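Local coordinates for protein Old Yellow Enzyme (PDB 6AGZ) that probably catalyses the nicotinamide-dependent asymmetric reduction of activated carbon-carbon double bonds in enones, using a bound flavin mononucleotide, at residues P73-L77 with L123-P129; P120-K124 with A145-N151; S316-E322 with I340-Y345. All blocks are in the same frame, centred on the assembly; numbering follows the deposited sequence.

Interaction 1. Residues P73-L77 with L123-P129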
loop_
_atom_site.group_PDB
_atom_site.type_symbol
_atom_site.label_atom_id
_atom_site.label_comp_id
_atom_site.label_asym_id
_atom_site.label_seq_id
_atom_site.Cartn_x
_atom_site.Cartn_y
_atom_site.Cartn_z
ATOM N N PRO A 73 -22.584 -23.872 -13.032
ATOM C CA PRO A 73 -23.890 -23.460 -12.485
ATOM C C PRO A 73 -23.813 -22.886 -11.079
ATOM O O PRO A 73 -24.518 -21.916 -10.775
ATOM C CB PRO A 73 -24.701 -24.761 -12.527
ATOM C CG PRO A 73 -24.142 -25.493 -13.690
ATOM C CD PRO A 73 -22.664 -25.184 -13.701
ATOM N N GLN A 74 -22.969 -23.450 -10.212
ATOM C CA GLN A 74 -22.826 -22.921 -8.861
ATOM C C GLN A 74 -22.180 -21.540 -8.848
ATOM O O GLN A 74 -22.350 -20.798 -7.874
ATOM C CB GLN A 74 -22.016 -23.897 -8.001
ATOM C CG GLN A 74 -21.962 -23.548 -6.518
ATOM C CD GLN A 74 -23.327 -23.578 -5.858
ATOM O OE1 GLN A 74 -23.919 -24.642 -5.679
ATOM N NE2 GLN A 74 -23.834 -22.406 -5.492
ATOM N N PHE A 75 -21.460 -21.172 -9.911
ATOM C CA PHE A 75 -20.858 -19.845 -9.989
ATOM C C PHE A 75 -21.885 -18.742 -10.213
ATOM O O PHE A 75 -21.551 -17.566 -10.030
ATOM C CB PHE A 75 -19.810 -19.795 -11.106
ATOM C CG PHE A 75 -18.482 -20.406 -10.736
ATOM C CD1 PHE A 75 -18.399 -21.436 -9.813
ATOM C CD2 PHE A 75 -17.312 -19.938 -11.314
ATOM C CE1 PHE A 75 -17.176 -21.990 -9.479
ATOM C CE2 PHE A 75 -16.088 -20.485 -10.984
ATOM C CZ PHE A 75 -16.018 -21.512 -10.065
ATOM N N GLY A 76 -23.112 -19.082 -10.598
ATOM C CA GLY A 76 -24.135 -18.087 -10.863
ATOM C C GLY A 76 -25.067 -17.850 -9.689
ATOM O O GLY A 76 -24.678 -18.049 -8.538
ATOM N N LEU A 77 -26.297 -17.422 -9.969
ATOM C CA LEU A 77 -26.772 -17.213 -11.335
ATOM C C LEU A 77 -27.540 -15.902 -11.494
ATOM O O LEU A 77 -28.156 -15.410 -10.549
ATOM C CB LEU A 77 -27.678 -18.370 -11.771
ATOM C CG LEU A 77 -27.100 -19.768 -12.003
ATOM C CD1 LEU A 77 -28.222 -20.791 -12.050
ATOM C CD2 LEU A 77 -26.294 -19.800 -13.289
ATOM N N LEU A 123 -31.076 -19.677 -8.416
ATOM C CA LEU A 123 -30.248 -20.763 -7.898
ATOM C C LEU A 123 -31.107 -21.886 -7.336
ATOM O O LEU A 123 -30.862 -23.069 -7.604
ATOM C CB LEU A 123 -29.300 -20.233 -6.820
ATOM C CG LEU A 123 -28.049 -19.461 -7.240
ATOM C CD1 LEU A 123 -27.315 -18.956 -6.007
ATOM C CD2 LEU A 123 -27.138 -20.337 -8.083
ATOM N N LYS A 124 -32.119 -21.529 -6.541
ATOM C CA LYS A 124 -33.022 -22.530 -5.980
ATOM C C LYS A 124 -33.714 -23.324 -7.080
ATOM O O LYS A 124 -33.779 -24.558 -7.027
ATOM C CB LYS A 124 -34.051 -21.853 -5.075
ATOM C CG LYS A 124 -35.145 -22.781 -4.578
ATOM C CD LYS A 124 -34.952 -23.123 -3.112
ATOM C CE LYS A 124 -36.139 -23.902 -2.567
ATOM N NZ LYS A 124 -35.949 -24.273 -1.139
ATOM N N GLU A 125 -34.238 -22.628 -8.091
ATOM C CA GLU A 125 -34.897 -23.302 -9.202
ATOM C C GLU A 125 -33.945 -24.202 -9.975
ATOM O O GLU A 125 -34.398 -25.149 -10.627
ATOM C CB GLU A 125 -35.530 -22.274 -10.138
ATOM C CG GLU A 125 -36.646 -21.471 -9.495
ATOM C CD GLU A 125 -37.140 -20.347 -10.379
ATOM O OE1 GLU A 125 -36.559 -20.141 -11.465
ATOM O OE2 GLU A 125 -38.111 -19.667 -9.987
ATOM N N HIS A 126 -32.643 -23.930 -9.923
ATOM C CA HIS A 126 -31.653 -24.847 -10.470
ATOM C C HIS A 126 -31.085 -25.791 -9.416
ATOM O O HIS A 126 -30.072 -26.451 -9.672
ATOM C CB HIS A 126 -30.525 -24.066 -11.147
ATOM C CG HIS A 126 -30.926 -23.444 -12.449
ATOM N ND1 HIS A 126 -31.603 -22.246 -12.524
ATOM C CD2 HIS A 126 -30.755 -23.860 -13.725
ATOM C CE1 HIS A 126 -31.827 -21.947 -13.792
ATOM N NE2 HIS A 126 -31.321 -22.911 -14.542
ATOM N N GLY A 127 -31.714 -25.871 -8.245
ATOM C CA GLY A 127 -31.301 -26.819 -7.226
ATOM C C GLY A 127 -29.961 -26.529 -6.591
ATOM O O GLY A 127 -29.269 -27.461 -6.170
ATOM N N LEU A 128 -29.577 -25.259 -6.499
ATOM C CA LEU A 128 -28.260 -24.890 -6.012
ATOM C C LEU A 128 -28.363 -24.032 -4.757
ATOM O O LEU A 128 -29.288 -23.225 -4.622
ATOM C CB LEU A 128 -27.476 -24.130 -7.087
ATOM C CG LEU A 128 -27.153 -24.929 -8.351
ATOM C CD1 LEU A 128 -26.808 -23.999 -9.500
ATOM C CD2 LEU A 128 -26.016 -25.903 -8.086
ATOM N N PRO A 129 -27.430 -24.186 -3.823
ATOM C CA PRO A 129 -27.433 -23.354 -2.618
ATOM C C PRO A 129 -26.894 -21.955 -2.897
ATOM O O PRO A 129 -26.411 -21.640 -3.985
ATOM C CB PRO A 129 -26.514 -24.119 -1.659
ATOM C CG PRO A 129 -25.597 -24.878 -2.557
ATOM C CD PRO A 129 -26.419 -25.255 -3.757
#
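The clearest fit of knob to hollow here is methyl CD2 of L123, which enters the bend made by 73-77. CD2 lies 3.4 Å from G76 O, 3.6 Å from L77 N and 4.0 Å from L77 CG. Two features give the bend its shape: a 3-10 segment over 73-75, with G76 N hydrogen-bonded to P73 O at 3.2 Å, and a cis peptide between G76 and L77, whose CA atoms are only 2.8 Å apart. A CB on G76 would fall 2.2 Å from L77 CD2, so the tight turn suits a residue without a side chain.

L128 supplies a second bump. Its CD1 is 3.3 Å from P73 O and 3.8 Å from P73 CB, while its CD2 is 3.4 Å from Q74 OE1. L77 returns the interlock by reaching toward H126: CD1 sits 4.0 Å from the ring centroid, 23° off the normal, a CH-pi contact over the face. The ring's ND1 is meanwhile hydrogen-bonded back to L122 O. The concave outline of 123-129 follows from a Schellman motif, in which G127 has positive phi, L128 N reaches L123 O (2.8 Å) and G127 N reaches K124 O (2.7 Å). That reversal brings L128 and P129 back against the loop.

At the far end Q74 lies along P129 and gives the one hydrogen bond between the segments, Q74 NE2 to P129 O at 3.1 Å and 161°. L77 N, buried against the L123 methyl, has no polar partner. The loop after barrel strand 63-70 thus meets the end of helix 120-125 mainly through leucine methyls fitted against apolar groups and backbone carbonyls, a contact dependent on shape more than polar pairing.

Interaction 2. Residues P120-K124 with A145-N151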
loop_
_atom_site.group_PDB
_atom_site.type_symbol
_atom_site.label_atom_id
_atom_site.label_comp_id
_atom_site.label_asym_id
_atom_site.label_seq_id
_atom_site.Cartn_x
_atom_site.Cartn_y
_atom_site.Cartn_z
ATOM N N PRO A 120 -30.996 -15.683 -5.502
ATOM C CA PRO A 120 -31.247 -16.923 -4.751
ATOM C C PRO A 120 -32.416 -17.725 -5.293
ATOM O O PRO A 120 -32.398 -18.960 -5.204
ATOM C CB PRO A 120 -31.515 -16.418 -3.328
ATOM C CG PRO A 120 -32.069 -15.046 -3.524
ATOM C CD PRO A 120 -31.371 -14.482 -4.736
ATOM N N LYS A 121 -33.429 -17.063 -5.854
ATOM C CA LYS A 121 -34.570 -17.778 -6.416
ATOM C C LYS A 121 -34.156 -18.601 -7.631
ATOM O O LYS A 121 -34.539 -19.769 -7.762
ATOM C CB LYS A 121 -35.676 -16.786 -6.779
ATOM C CG LYS A 121 -36.870 -17.392 -7.502
ATOM C CD LYS A 121 -37.876 -16.309 -7.871
ATOM C CE LYS A 121 -38.981 -16.842 -8.770
ATOM N NZ LYS A 121 -39.885 -17.794 -8.066
ATOM N N LEU A 122 -33.371 -18.005 -8.530
ATOM C CA LEU A 122 -32.910 -18.723 -9.716
ATOM C C LEU A 122 -32.026 -19.905 -9.330
ATOM O O LEU A 122 -32.191 -21.018 -9.848
ATOM C CB LEU A 122 -32.166 -17.759 -10.641
ATOM C CG LEU A 122 -31.696 -18.269 -12.002
ATOM C CD1 LEU A 122 -32.873 -18.760 -12.830
ATOM C CD2 LEU A 122 -30.952 -17.168 -12.736
ATOM N N LEU A 123 -31.076 -19.677 -8.416
ATOM C CA LEU A 123 -30.248 -20.763 -7.898
ATOM C C LEU A 123 -31.107 -21.886 -7.336
ATOM O O LEU A 123 -30.862 -23.069 -7.604
ATOM C CB LEU A 123 -29.300 -20.233 -6.820
ATOM C CG LEU A 123 -28.049 -19.461 -7.240
ATOM C CD1 LEU A 123 -27.315 -18.956 -6.007
ATOM C CD2 LEU A 123 -27.138 -20.337 -8.083
ATOM N N LYS A 124 -32.119 -21.529 -6.541
ATOM C CA LYS A 124 -33.022 -22.530 -5.980
ATOM C C LYS A 124 -33.714 -23.324 -7.080
ATOM O O LYS A 124 -33.779 -24.558 -7.027
ATOM C CB LYS A 124 -34.051 -21.853 -5.075
ATOM C CG LYS A 124 -35.145 -22.781 -4.578
ATOM C CD LYS A 124 -34.952 -23.123 -3.112
ATOM C CE LYS A 124 -36.139 -23.902 -2.567
ATOM N NZ LYS A 124 -35.949 -24.273 -1.139
ATOM N N ALA A 145 -34.885 -11.214 0.260
ATOM C CA ALA A 145 -35.052 -11.954 -0.987
ATOM C C ALA A 145 -34.676 -13.421 -0.811
ATOM O O ALA A 145 -35.396 -14.317 -1.265
ATOM C CB ALA A 145 -34.215 -11.311 -2.092
ATOM N N ALA A 146 -33.547 -13.685 -0.151
ATOM C CA ALA A 146 -33.109 -15.064 0.039
ATOM C C ALA A 146 -34.013 -15.803 1.016
ATOM O O ALA A 146 -34.267 -17.002 0.850
ATOM C CB ALA A 146 -31.659 -15.094 0.519
ATOM N N GLU A 147 -34.507 -15.108 2.044
ATOM C CA GLU A 147 -35.397 -15.754 3.003
ATOM C C GLU A 147 -36.738 -16.105 2.368
ATOM O O GLU A 147 -37.296 -17.176 2.636
ATOM C CB GLU A 147 -35.595 -14.858 4.225
ATOM C CG GLU A 147 -34.395 -14.824 5.157
ATOM C CD GLU A 147 -34.588 -13.885 6.331
ATOM O OE1 GLU A 147 -35.615 -13.176 6.366
ATOM O OE2 GLU A 147 -33.714 -13.859 7.221
ATOM N N GLU A 148 -37.268 -15.223 1.516
ATOM C CA GLU A 148 -38.531 -15.517 0.851
ATOM C C GLU A 148 -38.378 -16.565 -0.244
ATOM O O GLU A 148 -39.362 -17.226 -0.592
ATOM C CB GLU A 148 -39.135 -14.240 0.267
ATOM C CG GLU A 148 -39.689 -13.288 1.313
ATOM C CD GLU A 148 -40.305 -12.047 0.701
ATOM O OE1 GLU A 148 -40.356 -11.958 -0.544
ATOM O OE2 GLU A 148 -40.740 -11.160 1.465
ATOM N N ALA A 149 -37.175 -16.730 -0.794
ATOM C CA ALA A 149 -36.933 -17.764 -1.791
ATOM C C ALA A 149 -36.664 -19.128 -1.173
ATOM O O ALA A 149 -36.562 -20.115 -1.911
ATOM C CB ALA A 149 -35.757 -17.367 -2.688
ATOM N N GLY A 150 -36.554 -19.211 0.151
ATOM C CA GLY A 150 -36.216 -20.464 0.793
ATOM C C GLY A 150 -34.805 -20.934 0.532
ATOM O O GLY A 150 -34.510 -22.117 0.718
ATOM N N ASN A 151 -33.919 -20.034 0.097
ATOM C CA ASN A 151 -32.525 -20.356 -0.211
ATOM C C ASN A 151 -31.655 -19.346 0.535
ATOM O O ASN A 151 -31.228 -18.337 -0.030
ATOM C CB ASN A 151 -32.289 -20.322 -1.723
ATOM C CG ASN A 151 -31.088 -21.139 -2.148
ATOM O OD1 ASN A 151 -30.594 -21.979 -1.395
ATOM N ND2 ASN A 151 -30.614 -20.902 -3.366
#
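P120, N151 and K124 carry most of this contact, with 73, 68 and 63 Å² of their surface buried. P120 forms the apolar part: its ring leans on the last turn of helix 140-148, CG lying 3.7 Å from A146 CA and 4.1 Å from A146 CB, and CB lying 4.4 Å from A149 CB. Small alanines let the backbones come close, with CA atoms 5.2 Å apart for K121 and A149.

N151 makes one of two polar links. Its ND2 donates to P120 O at 3.2 Å and 167°, an oxygen that also accepts K124 N (2.9 Å) inside the helix. The same amide nitrogen is hydrogen-bonded to L128 O, so one side chain ties the start of helix 120-125 to the chain beyond its end. K124 stretches past the end of helix 140-148, its CD 3.6 Å from A149 O and its NZ hydrogen-bonded to G150 O at 3.2 Å.

The acceptor is presented by a Schellman motif: G150 has positive phi, with N151 N bonded to A146 O (3.1 Å) and G150 N to E147 O (3.3 Å). Two short helices packed beside the small parallel sheet 130-132/153-155 make up an excursion inserted after the third strand of the TIM barrel.

Interaction 3. Residues S316-E322 with I340-Y345. With FMN (flavin mononucleotide), chain C.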
loop_
_atom_site.group_PDB
_atom_site.type_symbol
_atom_site.label_atom_id
_atom_site.label_comp_id
_atom_site.label_asym_id
_atom_site.label_seq_id
_atom_site.Cartn_x
_atom_site.Cartn_y
_atom_site.Cartn_z
ATOM N N SER A 316 -9.069 0.968 -16.031
ATOM C CA SER A 316 -10.385 1.273 -16.580
ATOM C C SER A 316 -11.153 2.224 -15.671
ATOM O O SER A 316 -10.982 2.221 -14.448
ATOM C CB SER A 316 -11.209 -0.002 -16.802
ATOM O OG SER A 316 -10.581 -0.855 -17.743
ATOM N N GLY A 317 -12.006 3.040 -16.290
ATOM C CA GLY A 317 -12.943 3.882 -15.568
ATOM C C GLY A 317 -12.783 5.375 -15.776
ATOM O O GLY A 317 -11.783 5.966 -15.359
ATOM N N GLY A 318 -13.775 5.999 -16.418
ATOM C CA GLY A 318 -13.840 7.442 -16.520
ATOM C C GLY A 318 -13.004 8.069 -17.614
ATOM O O GLY A 318 -13.128 9.279 -17.843
ATOM N N TYR A 319 -12.163 7.292 -18.302
ATOM C CA TYR A 319 -11.133 7.861 -19.166
ATOM C C TYR A 319 -11.688 8.649 -20.348
ATOM O O TYR A 319 -10.975 9.496 -20.894
ATOM C CB TYR A 319 -10.213 6.754 -19.680
ATOM C CG TYR A 319 -9.148 6.341 -18.693
ATOM C CD1 TYR A 319 -8.165 7.237 -18.295
ATOM C CD2 TYR A 319 -9.116 5.057 -18.167
ATOM C CE1 TYR A 319 -7.184 6.870 -17.395
ATOM C CE2 TYR A 319 -8.138 4.679 -17.267
ATOM C CZ TYR A 319 -7.174 5.588 -16.885
ATOM O OH TYR A 319 -6.198 5.218 -15.989
ATOM N N LEU A 320 -12.925 8.393 -20.768
ATOM C CA LEU A 320 -13.483 9.081 -21.925
ATOM C C LEU A 320 -14.481 10.170 -21.550
ATOM O O LEU A 320 -15.112 10.747 -22.441
ATOM C CB LEU A 320 -14.131 8.078 -22.881
ATOM C CG LEU A 320 -13.143 7.324 -23.773
ATOM C CD1 LEU A 320 -13.872 6.457 -24.786
ATOM C CD2 LEU A 320 -12.198 8.295 -24.472
ATOM N N SER A 321 -14.635 10.469 -20.262
ATOM C CA SER A 321 -15.478 11.582 -19.865
ATOM C C SER A 321 -14.862 12.901 -20.334
ATOM O O SER A 321 -13.725 12.957 -20.814
ATOM C CB SER A 321 -15.677 11.593 -18.349
ATOM O OG SER A 321 -14.465 11.884 -17.673
ATOM N N GLU A 322 -15.628 13.981 -20.177
ATOM C CA GLU A 322 -15.167 15.306 -20.576
ATOM C C GLU A 322 -13.975 15.786 -19.758
ATOM O O GLU A 322 -13.455 16.876 -20.030
ATOM C CB GLU A 322 -16.316 16.313 -20.476
ATOM C CG GLU A 322 -17.497 16.025 -21.401
ATOM C CD GLU A 322 -18.389 14.903 -20.898
ATOM O OE1 GLU A 322 -18.167 14.420 -19.767
ATOM O OE2 GLU A 322 -19.309 14.502 -21.639
ATOM N N ILE A 340 -5.584 0.830 -21.614
ATOM C CA ILE A 340 -6.684 1.711 -21.233
ATOM C C ILE A 340 -7.989 1.042 -21.639
ATOM O O ILE A 340 -8.201 0.748 -22.823
ATOM C CB ILE A 340 -6.557 3.100 -21.877
ATOM C CG1 ILE A 340 -5.281 3.795 -21.393
ATOM C CG2 ILE A 340 -7.777 3.946 -21.553
ATOM C CD1 ILE A 340 -5.305 4.166 -19.925
ATOM N N GLY A 341 -8.857 0.802 -20.662
ATOM C CA GLY A 341 -10.145 0.176 -20.901
ATOM C C GLY A 341 -11.269 1.206 -20.923
ATOM O O GLY A 341 -11.322 2.095 -20.076
ATOM N N CYS A 342 -12.151 1.070 -21.909
ATOM C CA CYS A 342 -13.329 1.925 -22.044
ATOM C C CYS A 342 -14.534 1.024 -22.278
ATOM O O CYS A 342 -14.637 0.384 -23.330
ATOM C CB CYS A 342 -13.159 2.927 -23.186
ATOM S SG CYS A 342 -11.660 3.933 -23.080
ATOM N N SER A 343 -15.445 0.974 -21.304
ATOM C CA SER A 343 -16.573 0.046 -21.340
ATOM C C SER A 343 -17.860 0.704 -21.826
ATOM O O SER A 343 -18.443 0.269 -22.824
ATOM C CB SER A 343 -16.792 -0.565 -19.949
ATOM O OG SER A 343 -18.048 -1.217 -19.869
ATOM N N ARG A 344 -18.311 1.755 -21.135
ATOM C CA ARG A 344 -19.637 2.304 -21.404
ATOM C C ARG A 344 -19.734 2.887 -22.809
ATOM O O ARG A 344 -20.750 2.711 -23.491
ATOM C CB ARG A 344 -19.991 3.353 -20.348
ATOM C CG ARG A 344 -20.413 2.741 -19.018
ATOM C CD ARG A 344 -20.629 3.788 -17.935
ATOM N NE ARG A 344 -19.370 4.278 -17.380
ATOM C CZ ARG A 344 -19.283 5.053 -16.303
ATOM N NH1 ARG A 344 -20.383 5.424 -15.661
ATOM N NH2 ARG A 344 -18.097 5.453 -15.865
ATOM N N TYR A 345 -18.687 3.573 -23.267
ATOM C CA TYR A 345 -18.705 4.105 -24.623
ATOM C C TYR A 345 -18.475 3.032 -25.677
ATOM O O TYR A 345 -18.859 3.230 -26.834
ATOM C CB TYR A 345 -17.669 5.219 -24.773
ATOM C CG TYR A 345 -18.161 6.547 -24.252
ATOM C CD1 TYR A 345 -19.100 7.285 -24.960
ATOM C CD2 TYR A 345 -17.695 7.059 -23.049
ATOM C CE1 TYR A 345 -19.561 8.497 -24.488
ATOM C CE2 TYR A 345 -18.150 8.273 -22.568
ATOM C CZ TYR A 345 -19.081 8.986 -23.291
ATOM O OH TYR A 345 -19.535 10.195 -22.815
HETATM N N1 FMN C . -16.773 -5.155 -14.826
HETATM C C2 FMN C . -16.395 -6.470 -14.629
HETATM O O2 FMN C . -15.302 -6.726 -14.125
HETATM N N3 FMN C . -17.240 -7.498 -14.991
HETATM C C4 FMN C . -18.465 -7.214 -15.555
HETATM O O4 FMN C . -19.224 -8.125 -15.881
HETATM C C4A FMN C . -18.846 -5.893 -15.754
HETATM N N5 FMN C . -20.071 -5.614 -16.316
HETATM C C5A FMN C . -20.455 -4.307 -16.520
HETATM C C6 FMN C . -21.692 -4.033 -17.088
HETATM C C7 FMN C . -22.088 -2.719 -17.297
HETATM C C7M FMN C . -23.423 -2.426 -17.912
HETATM C C8 FMN C . -21.247 -1.675 -16.936
HETATM C C8M FMN C . -21.673 -0.254 -17.160
HETATM C C9 FMN C . -20.011 -1.949 -16.366
HETATM C C9A FMN C . -19.609 -3.266 -16.157
HETATM N N10 FMN C . -18.378 -3.544 -15.589
HETATM C C10 FMN C . -17.998 -4.858 -15.388
HETATM C "C1'" FMN C . -17.453 -2.424 -15.205
HETATM C "C2'" FMN C . -16.661 -2.029 -16.454
HETATM O "O2'" FMN C . -15.886 -3.130 -16.879
HETATM C "C3'" FMN C . -15.763 -0.812 -16.242
HETATM O "O3'" FMN C . -14.774 -1.103 -15.280
HETATM C "C4'" FMN C . -16.578 0.402 -15.806
HETATM O "O4'" FMN C . -17.707 0.537 -16.638
HETATM C "C5'" FMN C . -15.763 1.687 -15.880
HETATM O "O5'" FMN C . -15.237 1.839 -17.180
HETATM P P FMN C . -15.818 2.978 -18.158
HETATM O O1P FMN C . -15.782 4.307 -17.441
HETATM O O2P FMN C . -14.974 3.060 -19.407
HETATM O O3P FMN C . -17.238 2.630 -18.531
HETATM O O HOH W 1 -12.669 4.067 -19.004
HETATM O O HOH W 2 -17.452 12.720 -23.426
#
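Y319 presents one ring face to I340, whose CD1 lies 4.0 Å from the ring centroid and 17° off its normal, a CH-pi contact; Y319 OH is hydrogen-bonded to D331. L320 packs CD1 on C342 SG (3.8 Å) and CB on Y345 CD2 (3.7 Å), keeping the segments in contact beside the FMN phosphate. Where the strands end, S316 OG comes within 3.4 Å of G341 CA.

This is the phosphate-binding site of a TIM barrel, at the C-terminal ends of its seventh and eighth strands (313-316 and 338-341). G318 N donates to FMN O1P (2.8 Å, 173°). S343 N donates to FMN O2P (2.9 Å). R344 N and R344 NE each donate to FMN O3P (2.9 Å), and R344 NH2 to FMN O1P (3.0 Å). Water 1 accepts from G317 N (3.0 Å) and donates to G341 O (2.6 Å) and FMN O2P (2.5 Å). Direct contact is therefore mainly apolar, while the polar connection runs through phosphate and water, the cofactor's negative charge being met by backbone NH groups and one guanidinium.

In the fold
Along the chain, interaction 1 opens at 73-77 and closes on 123-129, where interaction 2 begins with 120-124; interaction 2 closes at 145-151, well before interaction 3. The first two share L123 and K124, have centres 10 Å apart and touch directly, L77 CB lying 3.6 Å from L122 CD2; together they set helix 120-125 between the loop after barrel strand 63-70 and helix 140-148. Interaction 3 joins the ends of neighbouring strands 313-316 and 338-341, its centre about 33 Å from that of interaction 1 and 35 Å from that of interaction 2. Interactions 1 and 3 lie on opposite sides of the chain's centre. One TIM barrel thus combines peripheral loop packing with a phosphate site at its last two strands.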